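Local structure of Alr4995 protein (Nostoc sp., 6LRF) at residues V595-I600 / M611-A616; V650-V655 / I671-V676; I657-V662 / G675-V680. The protein acts as a bifunctional arginine dihydrolase and ornithine cyclodeaminase, probably converting arginine to ornithine and ornithine onward to proline. All coordinates share one frame; numbering follows the deposited sequence.

How the interactions relate
Following the chain from the N terminus, interaction 1 comes first and is complete before the others begin: strand 594-597 runs into a turn, and after ten intervening residues the chain returns at Met611, leading into helix 613-624. Interactions 2 and 3 interleave. Segments 650-655 and 657-662 come one after the other, and then 671-676 closes interaction 2 just before 675-680 closes interaction 3, the two sharing Gly675 and Val676. Together they tie up one beta-alpha-beta unit, with centres about 11 Å apart. Interaction 1 lies about 25 Å, centre to centre, from either. It uses the strand that is outermost, within the chain, at the opposite edge of the same parallel Rossmann-fold sheet.

Interaction 1 (V595-I600 / M611-A616); sequences VLAGSI and MDLIKA
Met611, a selenomethionine, folds its side chain back over Gly598. Its CB starts out pointing away from segment 595-600, and CG, beside the backbone N at chi1 -60°, is still 5.1 Å from Gly598 CA. Bends at chi2 and chi3 then bring the tip round. The selenium SE settles 3.7 Å from Gly598 CA, and the terminal CE reaches on to Ser599 O at 4.0 Å. Asp602 and Pro605 also pack against this side chain, as does Leu613 of the second subunit. The contact joins a strand at the edge, within the chain, of the parallel Rossmann-fold sheet to the first turn of helix 613-624, which follows a short irregular loop. Asp612 is the N-cap of that helix: its OD1 accepts from Lys615 N at 3.3 Å, a nearly straight bond arriving from above the carboxylate plane, and more weakly from Ile614 N. This gives the first-turn amides a partner. One turn of helix presents two apolar groups to the strand end. Leu613 brings CD2 to 3.6 Å from Gly598 O, while Ala616 meets Ala597 methyl to methyl, CB to CB at 4.0 Å. Tyr620, one turn further along the helix, also touches Ala597, and Gly598 of the second subunit packs against Leu613.

Interaction 2 (V650-V655 / I671-V676); sequences VKMVCV and IESVGV
The peptide groups of Met652 and Val674 meet edge to edge, the flat units of two parallel strands, neighbours in the beta-alpha-beta unit 651-656, 659-665, 673-677 of the Rossmann-fold sheet. Val674 N donates to Met652 O at 2.8 Å, nearly along the C=O axis, and Cys654 N returns a bond to Val674 O at 2.9 Å. The series runs from Met652 N on Glu672 O, where the donor is tilted from the carbonyl plane, to Val676 N on Cys654 O at 3.1 Å. Strand 651-655 thus bonds through alternate residues, the parallel pattern, and the segment axes diverge by only 11°. On one face of the sheet Val653 and Val674 lie side by side, CG1 to CG1 at 3.8 Å; Val674 turns that methyl into the crowded position between N and the carbonyl carbon. Val655 and Val676 repeat the pairing through their CG2 methyls, 3.9 Å apart. The other face carries Met652 (selenomethionine), whose CB lies 3.9 Å from Ser673 OG, and Cys654 beside Gly675. Strand 629-633 bonds to the far edge of 651-656, leaving 673-677 outermost within the chain; Phe683 of helix 680-694 and Val473 and Val477 of helix 467-486 cover the valine face.

Interaction 3 (I657-V662 / G675-V680); sequences INPAVV and GVVTDV
The backbones of Ile657 and Thr678 come together with CA atoms 4.7 Å apart, and those of Val662 and Gly675 at 5.6 Å, as the start of helix 659-665 passes over the end of strand 673-677 without a hydrogen bond between the two segments. Val677 is the centre of the packing. Its CG1, anti to the backbone N (chi1 179°), presses on the carbonyl of Ile657, only 3.2 Å from Ile657 O, a tight approach for a methyl; it also touches CD of the Pro659 ring. The other branch, CG2, lies 3.6 Å from Pro659 CB and reaches Pro659 CA too, the two side chains crossing at a slant. Deeper in, Val662 sets its two methyls on successive backbone groups of the strand. Its CG1 rests on the backbone of Gly675, 3.7 Å from Gly675 CA, while CG2 meets the carbonyl oxygen of Val676. At the outer end Ile657 lays CD1 against the peptide of Thr678, 3.4 Å from its C atom. Each segment also starts a helix. Asn658 is the N-cap of the first, its OD1 taking Ala660 N at 2.9 Å from above the amide plane. Asp679 caps the next, OD1 accepting from Leu682 N and OD2 from Glu467 N of the third subunit. The contact closes the beta-alpha-beta crossover of the Rossmann fold at the C-terminal ends of its strands. There Thr678 continues the backbone bonding to Asp656 of strand 651-656, Ser465 bonds to Val677, and Val470 of helix 467-486 packs beneath Val676 and Thr678.

Interaction 1 (V595-I600 / M611-A616)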
loop_
_atom_site.group_PDB
_atom_site.type_symbol
_atom_site.label_atom_id
_atom_site.label_comp_id
_atom_site.label_asym_id
_atom_site.label_seq_id
_atom_site.Cartn_x
_atom_site.Cartn_y
_atom_site.Cartn_z
ATOM N N VAL B 595 -29.167 12.084 -4.935
ATOM C CA VAL B 595 -28.999 12.896 -3.739
ATOM C C VAL B 595 -27.520 13.184 -3.573
ATOM O O VAL B 595 -26.679 12.264 -3.594
ATOM C CB VAL B 595 -29.544 12.201 -2.467
ATOM C CG1 VAL B 595 -29.331 13.087 -1.231
ATOM C CG2 VAL B 595 -31.019 11.840 -2.630
ATOM N N LEU B 596 -27.193 14.462 -3.439
ATOM C CA LEU B 596 -25.828 14.857 -3.131
ATOM C C LEU B 596 -25.756 15.293 -1.666
ATOM O O LEU B 596 -26.292 16.330 -1.297
ATOM C CB LEU B 596 -25.369 15.981 -4.061
ATOM C CG LEU B 596 -25.560 15.701 -5.561
ATOM C CD1 LEU B 596 -25.145 16.896 -6.390
ATOM C CD2 LEU B 596 -24.785 14.472 -6.002
ATOM N N ALA B 597 -25.122 14.479 -0.831
ATOM C CA ALA B 597 -24.957 14.829 0.584
ATOM C C ALA B 597 -23.748 15.707 0.739
ATOM O O ALA B 597 -22.679 15.377 0.219
ATOM C CB ALA B 597 -24.805 13.598 1.438
ATOM N N GLY B 598 -23.899 16.812 1.456
ATOM C CA GLY B 598 -22.789 17.726 1.650
ATOM C C GLY B 598 -21.689 17.137 2.517
ATOM O O GLY B 598 -21.868 16.085 3.131
ATOM N N SER B 599 -20.556 17.828 2.572
ATOM C CA SER B 599 -19.466 17.477 3.475
ATOM C C SER B 599 -18.739 18.753 3.898
ATOM O O SER B 599 -18.931 19.816 3.293
ATOM C CB SER B 599 -18.504 16.488 2.820
ATOM O OG SER B 599 -17.549 17.158 2.022
ATOM N N ILE B 600 -17.914 18.647 4.940
ATOM C CA ILE B 600 -17.169 19.798 5.464
ATOM C C ILE B 600 -16.156 20.366 4.431
ATOM O O ILE B 600 -15.740 21.525 4.519
ATOM C CB ILE B 600 -16.448 19.401 6.793
ATOM C CG1 ILE B 600 -15.922 20.632 7.551
ATOM C CG2 ILE B 600 -15.365 18.363 6.534
ATOM C CD1 ILE B 600 -17.014 21.541 8.047
HETATM N N MSE B 611 -26.887 20.319 2.342
HETATM C CA MSE B 611 -25.957 20.661 3.416
HETATM C C MSE B 611 -26.563 20.435 4.804
HETATM O O MSE B 611 -25.876 20.584 5.809
HETATM C CB MSE B 611 -25.503 22.127 3.283
HETATM C CG MSE B 611 -24.786 22.453 1.956
HETATM SE SE MSE B 611 -23.153 21.419 1.656
HETATM C CE MSE B 611 -21.846 22.471 2.644
ATOM N N ASP B 612 -27.854 20.121 4.861
ATOM C CA ASP B 612 -28.473 19.716 6.125
ATOM C C ASP B 612 -28.367 18.208 6.200
ATOM O O ASP B 612 -29.115 17.488 5.542
ATOM C CB ASP B 612 -29.930 20.185 6.211
ATOM C CG ASP B 612 -30.677 19.660 7.473
ATOM O OD1 ASP B 612 -30.242 18.680 8.127
ATOM O OD2 ASP B 612 -31.741 20.223 7.796
ATOM N N LEU B 613 -27.455 17.716 7.027
ATOM C CA LEU B 613 -27.182 16.287 6.992
ATOM C C LEU B 613 -28.240 15.393 7.647
ATOM O O LEU B 613 -28.254 14.191 7.398
ATOM C CB LEU B 613 -25.817 16.012 7.606
ATOM C CG LEU B 613 -24.670 16.463 6.700
ATOM C CD1 LEU B 613 -23.428 16.386 7.523
ATOM C CD2 LEU B 613 -24.546 15.572 5.435
ATOM N N ILE B 614 -29.121 15.953 8.469
ATOM C CA ILE B 614 -30.261 15.167 8.956
ATOM C C ILE B 614 -31.195 14.868 7.768
ATOM O O ILE B 614 -31.658 13.734 7.569
ATOM C CB ILE B 614 -31.035 15.902 10.075
ATOM C CG1 ILE B 614 -30.131 16.142 11.306
ATOM C CG2 ILE B 614 -32.326 15.137 10.418
ATOM C CD1 ILE B 614 -29.574 14.893 11.962
ATOM N N LYS B 615 -31.457 15.886 6.958
ATOM C CA LYS B 615 -32.275 15.679 5.769
ATOM C C LYS B 615 -31.572 14.795 4.755
ATOM O O LYS B 615 -32.218 13.983 4.072
ATOM C CB LYS B 615 -32.638 17.012 5.136
ATOM C CG LYS B 615 -33.582 17.823 5.989
ATOM C CD LYS B 615 -33.830 19.175 5.357
ATOM C CE LYS B 615 -34.762 20.015 6.202
ATOM N NZ LYS B 615 -34.961 21.330 5.544
ATOM N N ALA B 616 -30.251 14.929 4.649
ATOM C CA ALA B 616 -29.516 14.081 3.711
ATOM C C ALA B 616 -29.633 12.614 4.097
ATOM O O ALA B 616 -29.813 11.757 3.236
ATOM C CB ALA B 616 -28.027 14.494 3.623
#

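Interaction 2 (V650-V655 / I671-V676)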
loop_
_atom_site.group_PDB
_atom_site.type_symbol
_atom_site.label_atom_id
_atom_site.label_comp_id
_atom_site.label_asym_id
_atom_site.label_seq_id
_atom_site.Cartn_x
_atom_site.Cartn_y
_atom_site.Cartn_z
ATOM N N VAL B 650 -29.660 -7.517 0.885
ATOM C CA VAL B 650 -29.308 -6.600 -0.195
ATOM C C VAL B 650 -27.902 -6.938 -0.662
ATOM O O VAL B 650 -26.970 -6.994 0.141
ATOM C CB VAL B 650 -29.380 -5.127 0.243
ATOM C CG1 VAL B 650 -29.021 -4.190 -0.929
ATOM C CG2 VAL B 650 -30.769 -4.811 0.777
ATOM N N LYS B 651 -27.756 -7.204 -1.953
ATOM C CA LYS B 651 -26.442 -7.494 -2.517
ATOM C C LYS B 651 -25.588 -6.223 -2.521
ATOM O O LYS B 651 -26.001 -5.181 -3.016
ATOM C CB LYS B 651 -26.577 -8.075 -3.926
ATOM C CG LYS B 651 -27.409 -9.350 -3.964
ATOM C CD LYS B 651 -27.688 -9.803 -5.388
ATOM C CE LYS B 651 -28.218 -11.219 -5.428
ATOM N NZ LYS B 651 -28.266 -11.680 -6.842
HETATM N N MSE B 652 -24.412 -6.320 -1.914
HETATM C CA MSE B 652 -23.500 -5.200 -1.768
HETATM C C MSE B 652 -22.260 -5.446 -2.612
HETATM O O MSE B 652 -21.558 -6.428 -2.413
HETATM C CB MSE B 652 -23.119 -5.025 -0.301
HETATM C CG MSE B 652 -24.296 -5.172 0.630
HETATM SE SE MSE B 652 -25.335 -3.552 0.656
HETATM C CE MSE B 652 -24.282 -2.627 2.018
ATOM N N VAL B 653 -22.007 -4.567 -3.570
ATOM C CA VAL B 653 -20.807 -4.662 -4.376
ATOM C C VAL B 653 -19.944 -3.431 -4.119
ATOM O O VAL B 653 -20.367 -2.300 -4.345
ATOM C CB VAL B 653 -21.132 -4.787 -5.874
ATOM C CG1 VAL B 653 -19.853 -4.978 -6.671
ATOM C CG2 VAL B 653 -22.086 -5.947 -6.100
ATOM N N CYS B 654 -18.741 -3.668 -3.625
ATOM C CA CYS B 654 -17.880 -2.590 -3.162
ATOM C C CYS B 654 -16.579 -2.545 -3.950
ATOM O O CYS B 654 -15.770 -3.471 -3.879
ATOM C CB CYS B 654 -17.581 -2.753 -1.675
ATOM S SG CYS B 654 -16.775 -1.302 -0.946
ATOM N N VAL B 655 -16.376 -1.470 -4.706
ATOM C CA VAL B 655 -15.163 -1.326 -5.500
ATOM C C VAL B 655 -14.383 -0.114 -5.038
ATOM O O VAL B 655 -14.933 0.985 -4.931
ATOM C CB VAL B 655 -15.488 -1.198 -7.000
ATOM C CG1 VAL B 655 -14.219 -1.305 -7.822
ATOM C CG2 VAL B 655 -16.488 -2.277 -7.422
ATOM N N ILE B 671 -21.988 -14.191 0.663
ATOM C CA ILE B 671 -23.249 -14.411 -0.045
ATOM C C ILE B 671 -24.016 -13.096 -0.196
ATOM O O ILE B 671 -24.898 -12.977 -1.047
ATOM C CB ILE B 671 -24.153 -15.460 0.665
ATOM C CG1 ILE B 671 -24.611 -14.959 2.041
ATOM C CG2 ILE B 671 -23.434 -16.803 0.786
ATOM C CD1 ILE B 671 -25.572 -15.905 2.741
ATOM N N GLU B 672 -23.671 -12.108 0.624
ATOM C CA GLU B 672 -24.297 -10.796 0.530
ATOM C C GLU B 672 -23.371 -9.759 -0.094
ATOM O O GLU B 672 -23.743 -9.088 -1.053
ATOM C CB GLU B 672 -24.747 -10.326 1.909
ATOM C CG GLU B 672 -26.018 -11.005 2.386
ATOM C CD GLU B 672 -26.797 -10.149 3.373
ATOM O OE1 GLU B 672 -26.211 -9.717 4.397
ATOM O OE2 GLU B 672 -27.992 -9.894 3.115
ATOM N N SER B 673 -22.170 -9.645 0.467
ATOM C CA SER B 673 -21.160 -8.691 0.028
ATOM C C SER B 673 -20.196 -9.278 -0.995
ATOM O O SER B 673 -19.886 -10.470 -0.959
ATOM C CB SER B 673 -20.343 -8.196 1.221
ATOM O OG SER B 673 -21.104 -7.359 2.058
ATOM N N VAL B 674 -19.719 -8.437 -1.905
ATOM C CA VAL B 674 -18.498 -8.750 -2.630
ATOM C C VAL B 674 -17.661 -7.469 -2.742
ATOM O O VAL B 674 -18.195 -6.354 -2.831
ATOM C CB VAL B 674 -18.769 -9.370 -4.024
ATOM C CG1 VAL B 674 -19.235 -8.324 -5.036
ATOM C CG2 VAL B 674 -17.510 -10.088 -4.532
ATOM N N GLY B 675 -16.344 -7.633 -2.675
ATOM C CA GLY B 675 -15.437 -6.509 -2.762
ATOM C C GLY B 675 -14.263 -6.827 -3.663
ATOM O O GLY B 675 -13.745 -7.946 -3.642
ATOM N N VAL B 676 -13.862 -5.851 -4.473
ATOM C CA VAL B 676 -12.625 -5.936 -5.250
ATOM C C VAL B 676 -11.809 -4.672 -5.048
ATOM O O VAL B 676 -12.355 -3.564 -4.961
ATOM C CB VAL B 676 -12.863 -6.140 -6.773
ATOM C CG1 VAL B 676 -13.099 -7.598 -7.085
ATOM C CG2 VAL B 676 -14.008 -5.292 -7.261
#

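Interaction 3 (I657-V662 / G675-V680)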
loop_
_atom_site.group_PDB
_atom_site.type_symbol
_atom_site.label_atom_id
_atom_site.label_comp_id
_atom_site.label_asym_id
_atom_site.label_seq_id
_atom_site.Cartn_x
_atom_site.Cartn_y
_atom_site.Cartn_z
ATOM N N ILE B 657 -9.904 1.289 -4.759
ATOM C CA ILE B 657 -8.485 0.962 -4.914
ATOM C C ILE B 657 -7.847 0.823 -3.534
ATOM O O ILE B 657 -6.789 0.210 -3.383
ATOM C CB ILE B 657 -7.717 2.027 -5.754
ATOM C CG1 ILE B 657 -6.414 1.440 -6.308
ATOM C CG2 ILE B 657 -7.421 3.285 -4.925
ATOM C CD1 ILE B 657 -6.577 0.106 -7.017
ATOM N N ASN B 658 -8.504 1.406 -2.535
ATOM C CA ASN B 658 -8.086 1.290 -1.146
ATOM C C ASN B 658 -8.708 0.058 -0.481
ATOM O O ASN B 658 -9.901 0.063 -0.159
ATOM C CB ASN B 658 -8.476 2.547 -0.367
ATOM C CG ASN B 658 -7.866 2.589 1.027
ATOM O OD1 ASN B 658 -7.443 1.565 1.572
ATOM N ND2 ASN B 658 -7.816 3.784 1.612
ATOM N N PRO B 659 -7.897 -0.990 -0.244
ATOM C CA PRO B 659 -8.412 -2.217 0.376
ATOM C C PRO B 659 -8.953 -2.041 1.807
ATOM O O PRO B 659 -9.509 -2.996 2.347
ATOM C CB PRO B 659 -7.193 -3.156 0.364
ATOM C CG PRO B 659 -6.016 -2.281 0.200
ATOM C CD PRO B 659 -6.473 -1.107 -0.603
ATOM N N ALA B 660 -8.833 -0.849 2.390
ATOM C CA ALA B 660 -9.300 -0.621 3.760
ATOM C C ALA B 660 -10.809 -0.374 3.855
ATOM O O ALA B 660 -11.445 -0.770 4.837
ATOM C CB ALA B 660 -8.546 0.542 4.383
ATOM N N VAL B 661 -11.382 0.299 2.859
ATOM C CA VAL B 661 -12.823 0.555 2.868
ATOM C C VAL B 661 -13.560 -0.681 2.325
ATOM O O VAL B 661 -14.655 -1.023 2.794
ATOM C CB VAL B 661 -13.188 1.848 2.059
ATOM C CG1 VAL B 661 -14.339 1.609 1.083
ATOM C CG2 VAL B 661 -13.522 3.008 3.007
ATOM N N VAL B 662 -12.935 -1.364 1.366
ATOM C CA VAL B 662 -13.485 -2.598 0.816
ATOM C C VAL B 662 -13.611 -3.632 1.920
ATOM O O VAL B 662 -14.660 -4.258 2.069
ATOM C CB VAL B 662 -12.618 -3.162 -0.335
ATOM C CG1 VAL B 662 -13.070 -4.564 -0.713
ATOM C CG2 VAL B 662 -12.687 -2.247 -1.548
ATOM N N GLY B 675 -16.344 -7.633 -2.675
ATOM C CA GLY B 675 -15.437 -6.509 -2.762
ATOM C C GLY B 675 -14.263 -6.827 -3.663
ATOM O O GLY B 675 -13.745 -7.946 -3.642
ATOM N N VAL B 676 -13.862 -5.851 -4.473
ATOM C CA VAL B 676 -12.625 -5.936 -5.250
ATOM C C VAL B 676 -11.809 -4.672 -5.048
ATOM O O VAL B 676 -12.355 -3.564 -4.961
ATOM C CB VAL B 676 -12.863 -6.140 -6.773
ATOM C CG1 VAL B 676 -13.099 -7.598 -7.085
ATOM C CG2 VAL B 676 -14.008 -5.292 -7.261
ATOM N N VAL B 677 -10.498 -4.853 -4.951
ATOM C CA VAL B 677 -9.571 -3.746 -4.803
ATOM C C VAL B 677 -8.933 -3.514 -6.145
ATOM O O VAL B 677 -8.056 -4.266 -6.561
ATOM C CB VAL B 677 -8.500 -4.022 -3.764
ATOM C CG1 VAL B 677 -7.560 -2.835 -3.675
ATOM C CG2 VAL B 677 -9.151 -4.289 -2.423
ATOM N N THR B 678 -9.400 -2.485 -6.836
ATOM C CA THR B 678 -9.020 -2.300 -8.221
ATOM C C THR B 678 -9.385 -0.894 -8.686
ATOM O O THR B 678 -9.996 -0.112 -7.951
ATOM C CB THR B 678 -9.695 -3.369 -9.121
ATOM O OG1 THR B 678 -9.029 -3.446 -10.386
ATOM C CG2 THR B 678 -11.181 -3.077 -9.325
ATOM N N ASP B 679 -8.958 -0.568 -9.895
ATOM C CA ASP B 679 -9.334 0.671 -10.554
ATOM C C ASP B 679 -10.818 0.606 -10.887
ATOM O O ASP B 679 -11.249 -0.326 -11.581
ATOM C CB ASP B 679 -8.494 0.855 -11.823
ATOM C CG ASP B 679 -8.845 2.116 -12.590
ATOM O OD1 ASP B 679 -9.998 2.221 -13.077
ATOM O OD2 ASP B 679 -7.951 2.984 -12.741
ATOM N N VAL B 680 -11.597 1.588 -10.431
ATOM C CA VAL B 680 -13.046 1.504 -10.597
ATOM C C VAL B 680 -13.435 1.732 -12.060
ATOM O O VAL B 680 -14.455 1.216 -12.540
ATOM C CB VAL B 680 -13.793 2.503 -9.662
ATOM C CG1 VAL B 680 -13.549 3.936 -10.095
ATOM C CG2 VAL B 680 -15.271 2.218 -9.660
#